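Local structure of cellulase (Soil metagenome, 5I2U) at residues P68-K73 with V286-E291; R89-L94 with D128-N133; Y175-I180 with D209-V214. The protein probably hydrolyses the beta-1,4-glucosidic bonds of cellulose, as a halotolerant enzyme of glycoside hydrolase family 5 with a TIM-barrel fold. One frame throughout, in Å; residues are numbered along the deposited sequence.

From the N terminus, the chain leaves the first barrel strand, 57-61, and reaches 68-73, which is met by 286-291 at the end of the eighth, 281-286; interaction 1 thus closes a loop spanning nearly the whole barrel. Nested within it, interaction 2 pairs strand 87-93 with strand 124-130 across a single beta-alpha-beta unit. Interaction 3 follows in series, also inside the long loop, and sets 209-214 against helix 169-186. Y71 OH, 2.9 Å from A91 N, joins interactions 1 and 2, whereas F129 packs on Y175 between interactions 2 and 3. Interactions 1 and 3 lie on opposite sides of the chain's centre.

Interaction 1: residues P68-K73 with V286-E291; sequences PRFYNK and VSDKNE. With GOL (glycerol), chain F.
F70 and R69 meet V286, S287 and D288 where the first and last strands of the TIM barrel give way to loops: segment 68-73 comes after strand 57-61, and segment 286-291 leads out of strand 281-286. The packed part belongs to F70. The F70 ring slants against the outgoing backbone, with F70 CD2 3.7 Å from V286 O and F70 CE2 3.8 Å from S287 CA, while L296 adds a further wall. The carboxylate of D288 stands steeply to this ring, at 68°, with OD2 3.7 Å from F70 CZ.

R69 bridges the packed and the looser sides. With its CG wedged between its own backbone N and carbonyl carbon (chi1 80°), the side chain passes over the centre of the F70 ring and then runs extended, so that F70 CZ comes to lie beneath the guanidinium, toward its rim. The guanidinium and D288 approach from opposite directions. In the salt bridge R69 NH2 lies 2.5 Å from D288 OD2, a separation short enough for its exact value to be doubtful; the bond is fairly straight (N-H...O 158°), and OD2 is met on its anti side, somewhat out of the carboxylate plane. NE supplies a second, weak bond to the same oxygen. The far end of the guanidinium is held too, by NH1 to A300 O, which would help to fix its rotation.

Toward solvent the contact is looser, and there R69 and D288 are both partly exposed. A glycerol, probably from the crystallisation liquor, lies beside the ion pair. Its O1 accepts from R69 NE at 3.1 Å, near the guanidinium plane. The same hydroxyl donates to the carboxylate oxygen not used by the arginine, with GOL O1 2.7 Å from D288 OD1.

Interaction 2: residues R89-L94 with D128-N133; sequences RAAMGL and DFHAHN
R89 and D128 lay two flat groups on one another: the carboxylate stacks on one guanidinium face, planes 13° apart, with OD2 above its centre. R89 NH2 is 3.1 Å from D128 OD2, yet no N-H points at that oxygen, so charge alone makes the salt bridge; the N-H groups turn instead to E159, E250, N162 and S60. At the edge of the H130 ring, H130 ND1 gives D128 OD2 a nearly straight bond of 2.6 Å (170°), on its syn side, which helps to fix the imidazole's rotation. A91 CB approaches that ring obliquely. On the opposite face of the sheet L94 CG sits over one face of F129, 3.8 Å from the ring centroid, in a CH-pi contact, and M92 CE comes in obliquely.

Between the two faces runs a parallel ladder: D128 N to A90 O, M92 N to D128 O at 2.9 Å, H130 N to M92 O at 2.8 Å, and L94 N to H130 O.

Helix 104-120 connects the two neighbouring strands, 87-93 and 124-130, in a beta-alpha-beta unit of the barrel. F129 and M92 face helix 136-150, while R89 and H130 turn inward toward strands 246-252 and 281-286, where W284 lies nearly parallel to the imidazole.

Interaction 3: residues Y175-I180 with D209-V214; sequences YSEEVI and DPIRDV
I211 reaches from the loop 209-214 to S176, E177 and I180 on helix 169-186, an example of a loop packed on a barrel helix chiefly through one branched side chain. The apolar contacts carry the whole joint. I180 and I211 point at each other tip to tip, their CD1 atoms 3.9 Å apart. In I211, with CG1 anti to the carbonyl carbon (chi1 -58°) and the chain extended beyond it, CD1 reaches the helix and CG2 is left as a second branch. I211 CD1 also touches S176 CB at 3.8 Å, while I211 CG2 takes the aliphatic part of E177, lying 4.0 Å from its CG; these two side chains slide past each other in opposite directions. Farther along the loop V214 makes a looser approach, its CG1 4.4 Å from I180 CG2.

Hydrogen bonds play no part between the two segments, and the polar groups at the joint look to other partners. S176 OG bonds to V172 O within its own helix, and it is the serine CB that meets I211. The helical bond from I180 N to S176 O, 2.8 Å, sets those two residues one turn apart, and the end of I211 touches both. I211 N is bonded to Y219 OH.

Charges gather at the more exposed side of the contact. K173, one turn before E177, forms a salt bridge with D209 and a long, weak ion pair with E177, which probably eases the proximity of the two acids. R212 lays its guanidinium over P210 CG.

The loop leads from helix 203-208 into barrel strand 217-224, and it lies against the face of helix 169-186 that carries S176, E177 and I180. S176 and I180 also touch strand 192-194 within the barrel wall, whereas Y175 and V179 lean on helix 136-150.

Interaction 1: residues P68-K73 with V286-E291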
ATOM      1  N   PRO A  68      -3.267  -8.244  14.499  1.00 27.63           N
ATOM      2  CA  PRO A  68      -1.995  -8.952  14.379  1.00 29.62           C
ATOM      3  C   PRO A  68      -2.088 -10.425  13.994  1.00 30.64           C
ATOM      4  O   PRO A  68      -1.108 -10.961  13.481  1.00 36.40           O
ATOM      5  CB  PRO A  68      -1.403  -8.845  15.777  1.00 29.65           C
ATOM      6  CG  PRO A  68      -2.601  -8.798  16.671  1.00 30.60           C
ATOM      7  CD  PRO A  68      -3.554  -7.903  15.906  1.00 29.02           C
ATOM      8  N   ARG A  69      -3.223 -11.078  14.221  1.00 31.61           N
ATOM      9  CA  ARG A  69      -3.348 -12.511  13.934  1.00 30.06           C
ATOM     10  C   ARG A  69      -3.146 -12.851  12.452  1.00 33.45           C
ATOM     11  O   ARG A  69      -2.648 -13.933  12.117  1.00 37.71           O
ATOM     12  CB  ARG A  69      -4.666 -13.086  14.507  1.00 28.76           C
ATOM     13  CG  ARG A  69      -5.944 -12.853  13.721  1.00 30.43           C
ATOM     14  CD  ARG A  69      -7.174 -13.192  14.571  1.00 28.93           C
ATOM     15  NE  ARG A  69      -8.429 -13.122  13.805  1.00 29.84           N
ATOM     16  CZ  ARG A  69      -8.987 -14.127  13.119  1.00 30.52           C
ATOM     17  NH1 ARG A  69      -8.422 -15.336  13.061  1.00 30.87           N
ATOM     18  NH2 ARG A  69     -10.136 -13.923  12.479  1.00 30.43           N
ATOM     19  N   PHE A  70      -3.462 -11.912  11.564  1.00 34.29           N
ATOM     20  CA  PHE A  70      -3.265 -12.136  10.124  1.00 31.61           C
ATOM     21  C   PHE A  70      -1.836 -11.912   9.626  1.00 30.25           C
ATOM     22  O   PHE A  70      -1.544 -12.186   8.459  1.00 31.50           O
ATOM     23  CB  PHE A  70      -4.244 -11.266   9.321  1.00 32.76           C
ATOM     24  CG  PHE A  70      -5.680 -11.530   9.647  1.00 31.07           C
ATOM     25  CD1 PHE A  70      -6.258 -12.753   9.323  1.00 31.87           C
ATOM     26  CD2 PHE A  70      -6.446 -10.580  10.298  1.00 31.22           C
ATOM     27  CE1 PHE A  70      -7.585 -13.023   9.645  1.00 33.60           C
ATOM     28  CE2 PHE A  70      -7.765 -10.839  10.623  1.00 31.73           C
ATOM     29  CZ  PHE A  70      -8.338 -12.056  10.295  1.00 32.65           C
ATOM     30  N   TYR A  71      -0.950 -11.405  10.478  1.00 30.67           N
ATOM     31  CA  TYR A  71       0.452 -11.192  10.099  1.00 28.24           C
ATOM     32  C   TYR A  71       1.194 -12.503  10.328  1.00 30.54           C
ATOM     33  O   TYR A  71       1.899 -12.682  11.323  1.00 33.56           O
ATOM     34  CB  TYR A  71       1.062 -10.039  10.897  1.00 28.25           C
ATOM     35  CG  TYR A  71       0.660  -8.674  10.383  1.00 29.98           C
ATOM     36  CD1 TYR A  71      -0.650  -8.203  10.524  1.00 29.12           C
ATOM     37  CD2 TYR A  71       1.586  -7.856   9.751  1.00 30.07           C
ATOM     38  CE1 TYR A  71      -1.022  -6.954  10.039  1.00 28.77           C
ATOM     39  CE2 TYR A  71       1.221  -6.611   9.265  1.00 32.94           C
ATOM     40  CZ  TYR A  71      -0.080  -6.170   9.404  1.00 30.93           C
ATOM     41  OH  TYR A  71      -0.390  -4.921   8.910  1.00 32.71           O
ATOM     42  N   ASN A  72       1.025 -13.411   9.380  1.00 31.37           N
ATOM     43  CA  ASN A  72       1.686 -14.699   9.399  1.00 32.00           C
ATOM     44  C   ASN A  72       1.908 -15.215   7.973  1.00 32.61           C
ATOM     45  O   ASN A  72       1.305 -14.709   7.022  1.00 33.87           O
ATOM     46  CB  ASN A  72       0.860 -15.687  10.217  1.00 31.61           C
ATOM     47  CG  ASN A  72      -0.477 -16.018   9.566  1.00 30.02           C
ATOM     48  OD1 ASN A  72      -0.530 -16.816   8.651  1.00 31.07           O
ATOM     49  ND2 ASN A  72      -1.561 -15.420  10.058  1.00 31.01           N
ATOM     50  N   LYS A  73       2.748 -16.233   7.835  1.00 31.56           N
ATOM     51  CA  LYS A  73       3.168 -16.687   6.516  1.00 34.12           C
ATOM     52  C   LYS A  73       2.048 -17.314   5.696  1.00 31.01           C
ATOM     53  O   LYS A  73       2.020 -17.154   4.468  1.00 29.79           O
ATOM     54  CB  LYS A  73       4.353 -17.638   6.626  1.00 38.45           C
ATOM     55  CG  LYS A  73       5.574 -16.967   7.238  1.00 43.92           C
ATOM     56  CD  LYS A  73       6.875 -17.652   6.869  1.00 47.57           C
ATOM     57  CE  LYS A  73       8.049 -16.836   7.380  1.00 51.00           C
ATOM     58  NZ  LYS A  73       9.354 -17.452   7.012  1.00 55.49           N
ATOM     59  N   VAL A 286      -7.625  -6.553   5.122  1.00 28.68           N
ATOM     60  CA  VAL A 286      -7.716  -7.963   5.517  1.00 28.03           C
ATOM     61  C   VAL A 286      -7.734  -7.965   7.037  1.00 27.52           C
ATOM     62  O   VAL A 286      -6.691  -8.017   7.694  1.00 31.96           O
ATOM     63  CB  VAL A 286      -6.542  -8.804   4.992  1.00 27.37           C
ATOM     64  CG1 VAL A 286      -6.699 -10.249   5.412  1.00 28.24           C
ATOM     65  CG2 VAL A 286      -6.433  -8.696   3.474  1.00 29.28           C
ATOM     66  N   SER A 287      -8.938  -7.874   7.569  1.00 24.82           N
ATOM     67  CA  SER A 287      -9.192  -7.698   8.993  1.00 25.70           C
ATOM     68  C   SER A 287     -10.650  -8.124   9.264  1.00 26.03           C
ATOM     69  O   SER A 287     -11.410  -8.346   8.318  1.00 25.69           O
ATOM     70  CB  SER A 287      -8.967  -6.225   9.388  1.00 27.24           C
ATOM     71  OG  SER A 287      -9.781  -5.311   8.635  1.00 26.04           O
ATOM     72  N   ASP A 288     -11.033  -8.208  10.539  1.00 26.79           N
ATOM     73  CA  ASP A 288     -12.326  -8.773  10.950  1.00 27.98           C
ATOM     74  C   ASP A 288     -13.125  -7.944  11.965  1.00 29.23           C
ATOM     75  O   ASP A 288     -13.925  -8.461  12.723  1.00 27.80           O
ATOM     76  CB  ASP A 288     -12.146 -10.220  11.443  1.00 30.24           C
ATOM     77  CG  ASP A 288     -11.085 -10.368  12.525  1.00 32.03           C
ATOM     78  OD1 ASP A 288     -10.466  -9.368  12.931  1.00 34.34           O
ATOM     79  OD2 ASP A 288     -10.829 -11.526  12.947  1.00 34.32           O
ATOM     80  N   LYS A 289     -12.922  -6.637  11.954  1.00 32.55           N
ATOM     81  CA  LYS A 289     -13.718  -5.736  12.769  1.00 31.86           C
ATOM     82  C   LYS A 289     -15.132  -5.702  12.175  1.00 31.03           C
ATOM     83  O   LYS A 289     -15.307  -6.017  11.001  1.00 27.33           O
ATOM     84  CB  LYS A 289     -13.052  -4.362  12.757  1.00 32.31           C
ATOM     85  CG  LYS A 289     -13.730  -3.253  13.552  1.00 34.19           C
ATOM     86  CD  LYS A 289     -12.772  -2.071  13.630  1.00 32.49           C
ATOM     87  CE  LYS A 289     -13.418  -0.797  14.154  1.00 34.74           C
ATOM     88  NZ  LYS A 289     -12.448   0.335  14.136  1.00 34.09           N
ATOM     89  N   ASN A 290     -16.134  -5.342  12.975  1.00 31.23           N
ATOM     90  CA  ASN A 290     -17.490  -5.108  12.450  0.50 32.23           C
ATOM     91  C   ASN A 290     -17.595  -3.776  11.717  1.00 31.80           C
ATOM     92  O   ASN A 290     -18.293  -2.846  12.161  1.00 35.39           O
ATOM     93  CB  ASN A 290     -18.562  -5.171  13.545  0.50 32.07           C
ATOM     94  CG  ASN A 290     -19.968  -5.075  12.978  0.50 30.74           C
ATOM     95  OD1 ASN A 290     -20.223  -5.499  11.855  0.50 29.89           O
ATOM     96  ND2 ASN A 290     -20.878  -4.496  13.746  0.50 31.68           N
ATOM     97  N   GLU A 291     -16.920  -3.709  10.579  1.00 34.40           N
ATOM     98  CA  GLU A 291     -16.909  -2.528   9.710  1.00 38.89           C
ATOM     99  C   GLU A 291     -16.944  -3.022   8.261  1.00 35.55           C
ATOM    100  O   GLU A 291     -16.435  -4.113   7.947  1.00 30.42           O
ATOM    101  CB  GLU A 291     -15.655  -1.668   9.963  1.00 39.51           C
ATOM    102  CG  GLU A 291     -14.352  -2.382   9.599  1.00 43.16           C
ATOM    103  CD  GLU A 291     -13.077  -1.667  10.001  1.00 40.90           C
ATOM    104  OE1 GLU A 291     -13.109  -0.458  10.310  1.00 38.96           O
ATOM    105  OE2 GLU A 291     -12.032  -2.356  10.009  1.00 41.57           O
TER
HETATM  106  C1  GOL F 404      -8.977  -9.418  16.023  1.00 46.08           C
HETATM  107  O1  GOL F 404      -8.821 -10.254  14.862  1.00 42.35           O
HETATM  108  C2  GOL F 404     -10.472  -9.244  16.289  1.00 47.14           C
HETATM  109  O2  GOL F 404     -10.685  -8.027  17.023  1.00 45.84           O
HETATM  110  C3  GOL F 404     -11.053 -10.481  16.994  1.00 47.91           C
HETATM  111  O3  GOL F 404     -10.402 -10.788  18.246  1.00 43.00           O

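Interaction 2: residues R89-L94 with D128-N133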
ATOM      1  N   ARG A  89       0.461  -5.605   1.420  1.00 25.94           N
ATOM      2  CA  ARG A  89       0.915  -4.432   2.169  1.00 26.24           C
ATOM      3  C   ARG A  89       0.871  -4.745   3.641  1.00 25.31           C
ATOM      4  O   ARG A  89      -0.137  -5.274   4.141  1.00 24.74           O
ATOM      5  CB  ARG A  89       0.050  -3.219   1.808  1.00 26.61           C
ATOM      6  CG  ARG A  89       0.364  -1.904   2.509  1.00 27.71           C
ATOM      7  CD  ARG A  89      -0.490  -0.829   1.844  1.00 27.69           C
ATOM      8  NE  ARG A  89      -0.394   0.543   2.359  1.00 27.90           N
ATOM      9  CZ  ARG A  89      -1.304   1.180   3.108  1.00 27.57           C
ATOM     10  NH1 ARG A  89      -2.401   0.564   3.571  1.00 29.51           N
ATOM     11  NH2 ARG A  89      -1.096   2.451   3.433  1.00 25.07           N
ATOM     12  N   ALA A  90       1.983  -4.451   4.309  1.00 26.07           N
ATOM     13  CA  ALA A  90       2.132  -4.626   5.746  1.00 29.34           C
ATOM     14  C   ALA A  90       1.975  -3.267   6.415  1.00 27.72           C
ATOM     15  O   ALA A  90       2.853  -2.409   6.303  1.00 28.97           O
ATOM     16  CB  ALA A  90       3.496  -5.237   6.068  1.00 29.76           C
ATOM     17  N   ALA A  91       0.857  -3.083   7.110  1.00 27.29           N
ATOM     18  CA  ALA A  91       0.536  -1.801   7.704  1.00 28.80           C
ATOM     19  C   ALA A  91       1.046  -1.748   9.138  1.00 28.75           C
ATOM     20  O   ALA A  91       0.336  -2.115  10.080  1.00 25.64           O
ATOM     21  CB  ALA A  91      -0.968  -1.551   7.637  1.00 29.67           C
ATOM     22  N   MET A  92       2.275  -1.258   9.297  1.00 30.12           N
ATOM     23  CA  MET A  92       2.880  -1.118  10.613  1.00 31.15           C
ATOM     24  C   MET A  92       2.393   0.158  11.276  1.00 30.12           C
ATOM     25  O   MET A  92       2.887   1.245  11.002  1.00 29.85           O
ATOM     26  CB  MET A  92       4.405  -1.148  10.530  1.00 32.13           C
ATOM     27  CG  MET A  92       5.053  -1.343  11.891  1.00 33.60           C
ATOM     28  SD  MET A  92       6.848  -1.197  11.832  1.00 32.83           S
ATOM     29  CE  MET A  92       7.041   0.574  11.642  1.00 33.94           C
ATOM     30  N   GLY A  93       1.371   0.004  12.111  1.00 32.98           N
ATOM     31  CA  GLY A  93       0.805   1.063  12.926  1.00 31.40           C
ATOM     32  C   GLY A  93       1.781   1.870  13.735  1.00 32.37           C
ATOM     33  O   GLY A  93       2.565   1.314  14.511  1.00 32.13           O
ATOM     34  N   LEU A  94       1.724   3.187  13.536  1.00 30.83           N
ATOM     35  CA  LEU A  94       2.451   4.154  14.361  1.00 30.23           C
ATOM     36  C   LEU A  94       1.519   4.948  15.284  1.00 31.18           C
ATOM     37  O   LEU A  94       1.969   5.867  15.940  1.00 33.24           O
ATOM     38  CB  LEU A  94       3.272   5.099  13.464  1.00 31.83           C
ATOM     39  CG  LEU A  94       4.719   4.717  13.095  1.00 30.86           C
ATOM     40  CD1 LEU A  94       5.747   4.959  14.193  1.00 31.70           C
ATOM     41  CD2 LEU A  94       4.767   3.286  12.569  1.00 29.69           C
ATOM     42  N   ASP A 128       4.875  -0.562   5.057  1.00 30.32           N
ATOM     43  CA  ASP A 128       4.127   0.673   5.252  1.00 32.13           C
ATOM     44  C   ASP A 128       4.247   1.182   6.709  1.00 32.81           C
ATOM     45  O   ASP A 128       3.820   0.532   7.659  1.00 34.16           O
ATOM     46  CB  ASP A 128       2.666   0.487   4.772  1.00 33.14           C
ATOM     47  CG  ASP A 128       1.670   1.479   5.397  1.00 36.59           C
ATOM     48  OD1 ASP A 128       2.009   2.662   5.632  1.00 36.24           O
ATOM     49  OD2 ASP A 128       0.512   1.053   5.632  1.00 38.24           O
ATOM     50  N   PHE A 129       4.851   2.364   6.828  1.00 29.29           N
ATOM     51  CA  PHE A 129       5.028   3.095   8.057  1.00 27.89           C
ATOM     52  C   PHE A 129       3.716   3.797   8.248  1.00 27.97           C
ATOM     53  O   PHE A 129       3.500   4.898   7.739  1.00 28.31           O
ATOM     54  CB  PHE A 129       6.189   4.073   7.855  1.00 30.51           C
ATOM     55  CG  PHE A 129       6.700   4.693   9.104  1.00 30.29           C
ATOM     56  CD1 PHE A 129       7.590   4.004   9.919  1.00 30.11           C
ATOM     57  CD2 PHE A 129       6.320   5.991   9.446  1.00 31.45           C
ATOM     58  CE1 PHE A 129       8.085   4.589  11.070  1.00 33.01           C
ATOM     59  CE2 PHE A 129       6.806   6.587  10.591  1.00 32.18           C
ATOM     60  CZ  PHE A 129       7.691   5.884  11.411  1.00 34.65           C
ATOM     61  N   HIS A 130       2.821   3.125   8.967  1.00 30.33           N
ATOM     62  CA  HIS A 130       1.408   3.445   8.966  1.00 29.22           C
ATOM     63  C   HIS A 130       1.088   4.539   9.996  1.00 32.55           C
ATOM     64  O   HIS A 130       0.522   4.285  11.069  1.00 36.28           O
ATOM     65  CB  HIS A 130       0.588   2.171   9.172  1.00 29.53           C
ATOM     66  CG  HIS A 130      -0.825   2.273   8.686  1.00 29.74           C
ATOM     67  ND1 HIS A 130      -1.190   1.995   7.386  1.00 30.97           N
ATOM     68  CD2 HIS A 130      -1.964   2.588   9.335  1.00 30.40           C
ATOM     69  CE1 HIS A 130      -2.492   2.148   7.253  1.00 30.87           C
ATOM     70  NE2 HIS A 130      -2.986   2.511   8.423  1.00 34.32           N
ATOM     71  N   ALA A 131       1.466   5.759   9.627  1.00 29.46           N
ATOM     72  CA  ALA A 131       1.384   6.936  10.464  1.00 29.99           C
ATOM     73  C   ALA A 131       0.424   7.944   9.860  1.00 32.77           C
ATOM     74  O   ALA A 131       0.284   8.024   8.629  1.00 30.13           O
ATOM     75  CB  ALA A 131       2.761   7.576  10.568  1.00 29.13           C
ATOM     76  N   HIS A 132      -0.225   8.706  10.737  1.00 35.89           N
ATOM     77  CA  HIS A 132      -0.881   9.970  10.381  1.00 42.39           C
ATOM     78  C   HIS A 132      -0.010  11.166  10.768  1.00 43.17           C
ATOM     79  O   HIS A 132       0.154  12.097   9.975  1.00 48.49           O
ATOM     80  CB  HIS A 132      -2.233  10.117  11.078  1.00 44.82           C
ATOM     81  CG  HIS A 132      -3.275   9.154  10.601  1.00 46.40           C
ATOM     82  ND1 HIS A 132      -3.689   9.093   9.287  1.00 41.91           N
ATOM     83  CD2 HIS A 132      -4.020   8.244  11.275  1.00 46.64           C
ATOM     84  CE1 HIS A 132      -4.628   8.170   9.169  1.00 44.01           C
ATOM     85  NE2 HIS A 132      -4.848   7.642  10.359  1.00 46.45           N
ATOM     86  N   ASN A 133       0.523  11.143  11.989  1.00 43.03           N
ATOM     87  CA  ASN A 133       1.416  12.201  12.460  1.00 48.91           C
ATOM     88  C   ASN A 133       2.814  12.040  11.856  1.00 46.33           C
ATOM     89  O   ASN A 133       3.119  11.014  11.241  1.00 38.80           O
ATOM     90  CB  ASN A 133       1.473  12.228  13.988  1.00 50.07           C
ATOM     91  CG  ASN A 133       0.135  12.571  14.607  1.00 59.96           C
ATOM     92  OD1 ASN A 133      -0.312  13.716  14.531  1.00 70.71           O
ATOM     93  ND2 ASN A 133      -0.536  11.577  15.197  1.00 60.30           N
TER

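Interaction 3: residues Y175-I180 with D209-V214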
ATOM      1  N   TYR A 175      10.259  15.865   5.127  1.00 43.54           N
ATOM      2  CA  TYR A 175      10.262  14.530   5.725  1.00 40.59           C
ATOM      3  C   TYR A 175      10.649  13.472   4.704  1.00 38.96           C
ATOM      4  O   TYR A 175      11.481  12.597   4.969  1.00 33.20           O
ATOM      5  CB  TYR A 175       8.864  14.235   6.287  1.00 41.52           C
ATOM      6  CG  TYR A 175       8.554  12.808   6.733  1.00 37.90           C
ATOM      7  CD1 TYR A 175       8.322  11.784   5.799  1.00 39.17           C
ATOM      8  CD2 TYR A 175       8.427  12.496   8.080  1.00 38.83           C
ATOM      9  CE1 TYR A 175       8.007  10.493   6.197  1.00 39.01           C
ATOM     10  CE2 TYR A 175       8.109  11.199   8.491  1.00 41.01           C
ATOM     11  CZ  TYR A 175       7.893  10.201   7.546  1.00 42.20           C
ATOM     12  OH  TYR A 175       7.576   8.915   7.942  1.00 38.71           O
ATOM     13  N   SER A 176      10.035  13.577   3.530  1.00 40.03           N
ATOM     14  CA  SER A 176      10.216  12.601   2.464  1.00 41.56           C
ATOM     15  C   SER A 176      11.617  12.637   1.861  1.00 40.50           C
ATOM     16  O   SER A 176      12.236  11.587   1.687  1.00 35.81           O
ATOM     17  CB  SER A 176       9.156  12.801   1.382  1.00 39.58           C
ATOM     18  OG  SER A 176       7.893  12.488   1.920  1.00 42.53           O
ATOM     19  N   GLU A 177      12.099  13.840   1.537  1.00 41.79           N
ATOM     20  CA  GLU A 177      13.501  14.043   1.087  1.00 46.62           C
ATOM     21  C   GLU A 177      14.485  13.416   2.081  1.00 42.50           C
ATOM     22  O   GLU A 177      15.373  12.660   1.692  1.00 44.72           O
ATOM     23  CB  GLU A 177      13.826  15.538   0.905  1.00 46.74           C
ATOM     24  CG  GLU A 177      13.214  16.167  -0.346  1.00 51.70           C
ATOM     25  CD  GLU A 177      13.151  17.698  -0.328  1.00 55.82           C
ATOM     26  OE1 GLU A 177      13.284  18.333   0.750  1.00 56.42           O
ATOM     27  OE2 GLU A 177      12.952  18.278  -1.418  1.00 55.55           O
ATOM     28  N   GLU A 178      14.282  13.696   3.366  1.00 40.78           N
ATOM     29  CA  GLU A 178      15.178  13.204   4.409  1.00 43.95           C
ATOM     30  C   GLU A 178      15.152  11.684   4.612  1.00 41.47           C
ATOM     31  O   GLU A 178      16.200  11.074   4.778  1.00 35.84           O
ATOM     32  CB  GLU A 178      14.907  13.930   5.725  1.00 49.22           C
ATOM     33  CG  GLU A 178      15.407  15.367   5.712  1.00 53.72           C
ATOM     34  CD  GLU A 178      15.155  16.110   7.014  1.00 57.32           C
ATOM     35  OE1 GLU A 178      14.922  15.463   8.051  1.00 54.46           O
ATOM     36  OE2 GLU A 178      15.200  17.359   6.988  1.00 66.61           O
ATOM     37  N   VAL A 179      13.964  11.082   4.563  1.00 41.11           N
ATOM     38  CA  VAL A 179      13.824   9.622   4.678  1.00 37.29           C
ATOM     39  C   VAL A 179      14.312   8.926   3.415  1.00 33.22           C
ATOM     40  O   VAL A 179      15.000   7.898   3.495  1.00 26.86           O
ATOM     41  CB  VAL A 179      12.362   9.217   5.001  1.00 38.41           C
ATOM     42  CG1 VAL A 179      12.181   7.707   4.956  1.00 37.88           C
ATOM     43  CG2 VAL A 179      11.959   9.748   6.375  1.00 39.44           C
ATOM     44  N   ILE A 180      13.942   9.470   2.254  1.00 32.88           N
ATOM     45  CA  ILE A 180      14.443   8.956   0.964  1.00 36.71           C
ATOM     46  C   ILE A 180      15.973   8.965   0.943  1.00 37.75           C
ATOM     47  O   ILE A 180      16.598   7.989   0.505  1.00 38.98           O
ATOM     48  CB  ILE A 180      13.893   9.764  -0.247  1.00 39.12           C
ATOM     49  CG1 ILE A 180      12.405   9.446  -0.472  1.00 38.70           C
ATOM     50  CG2 ILE A 180      14.670   9.473  -1.540  1.00 38.30           C
ATOM     51  CD1 ILE A 180      11.676  10.498  -1.288  1.00 38.16           C
ATOM     52  N   ASP A 209       5.102  21.201  -6.754  1.00 51.03           N
ATOM     53  CA  ASP A 209       6.371  21.181  -6.022  1.00 44.84           C
ATOM     54  C   ASP A 209       6.879  19.727  -5.778  1.00 44.39           C
ATOM     55  O   ASP A 209       6.951  19.266  -4.632  1.00 45.27           O
ATOM     56  CB  ASP A 209       6.154  21.938  -4.696  1.00 45.87           C
ATOM     57  CG  ASP A 209       7.423  22.095  -3.859  1.00 45.45           C
ATOM     58  OD1 ASP A 209       8.549  22.121  -4.411  1.00 44.47           O
ATOM     59  OD2 ASP A 209       7.278  22.232  -2.629  1.00 50.29           O
ATOM     60  N   PRO A 210       7.251  19.004  -6.843  1.00 40.58           N
ATOM     61  CA  PRO A 210       7.687  17.612  -6.661  1.00 41.26           C
ATOM     62  C   PRO A 210       9.090  17.473  -6.101  1.00 42.25           C
ATOM     63  O   PRO A 210       9.877  18.415  -6.157  1.00 47.28           O
ATOM     64  CB  PRO A 210       7.638  17.041  -8.084  1.00 42.03           C
ATOM     65  CG  PRO A 210       7.898  18.218  -8.953  1.00 44.25           C
ATOM     66  CD  PRO A 210       7.191  19.369  -8.269  1.00 45.85           C
ATOM     67  N   ILE A 211       9.405  16.277  -5.612  1.00 42.32           N
ATOM     68  CA  ILE A 211      10.759  15.945  -5.170  1.00 42.77           C
ATOM     69  C   ILE A 211      11.634  15.729  -6.413  1.00 44.55           C
ATOM     70  O   ILE A 211      11.273  14.972  -7.308  1.00 44.29           O
ATOM     71  CB  ILE A 211      10.786  14.674  -4.291  1.00 41.49           C
ATOM     72  CG1 ILE A 211       9.876  14.846  -3.066  1.00 43.27           C
ATOM     73  CG2 ILE A 211      12.202  14.361  -3.817  1.00 43.60           C
ATOM     74  CD1 ILE A 211       9.567  13.559  -2.333  1.00 43.68           C
ATOM     75  N   ARG A 212      12.797  16.374  -6.441  1.00 51.37           N
ATOM     76  CA  ARG A 212      13.670  16.378  -7.613  1.00 52.90           C
ATOM     77  C   ARG A 212      14.926  15.566  -7.358  1.00 56.77           C
ATOM     78  O   ARG A 212      15.262  15.256  -6.204  1.00 52.14           O
ATOM     79  CB  ARG A 212      14.035  17.816  -7.963  1.00 61.69           C
ATOM     80  CG  ARG A 212      12.834  18.637  -8.409  1.00 66.45           C
ATOM     81  CD  ARG A 212      13.106  20.132  -8.402  1.00 73.06           C
ATOM     82  NE  ARG A 212      12.003  20.863  -9.032  1.00 76.01           N
ATOM     83  CZ  ARG A 212      10.834  21.162  -8.457  1.00 80.74           C
ATOM     84  NH1 ARG A 212      10.561  20.809  -7.193  1.00 84.20           N
ATOM     85  NH2 ARG A 212       9.920  21.831  -9.155  1.00 79.27           N
ATOM     86  N   ASP A 213      15.606  15.218  -8.452  1.00 63.19           N
ATOM     87  CA  ASP A 213      16.862  14.448  -8.427  1.00 65.31           C
ATOM     88  C   ASP A 213      16.731  13.136  -7.644  1.00 57.76           C
ATOM     89  O   ASP A 213      17.598  12.773  -6.849  1.00 60.36           O
ATOM     90  CB  ASP A 213      18.000  15.311  -7.863  1.00 71.14           C
ATOM     91  CG  ASP A 213      18.144  16.628  -8.596  1.00 74.15           C
ATOM     92  OD1 ASP A 213      18.544  16.602  -9.776  1.00 68.35           O
ATOM     93  OD2 ASP A 213      17.853  17.685  -7.993  1.00 83.83           O
ATOM     94  N   VAL A 214      15.615  12.449  -7.851  1.00 51.15           N
ATOM     95  CA  VAL A 214      15.345  11.179  -7.177  1.00 49.74           C
ATOM     96  C   VAL A 214      14.742  10.215  -8.198  1.00 44.32           C
ATOM     97  O   VAL A 214      13.957  10.624  -9.051  1.00 41.83           O
ATOM     98  CB  VAL A 214      14.462  11.366  -5.899  1.00 52.27           C
ATOM     99  CG1 VAL A 214      15.163  12.281  -4.900  1.00 51.83           C
ATOM    100  CG2 VAL A 214      13.089  11.964  -6.197  1.00 52.00           C
TER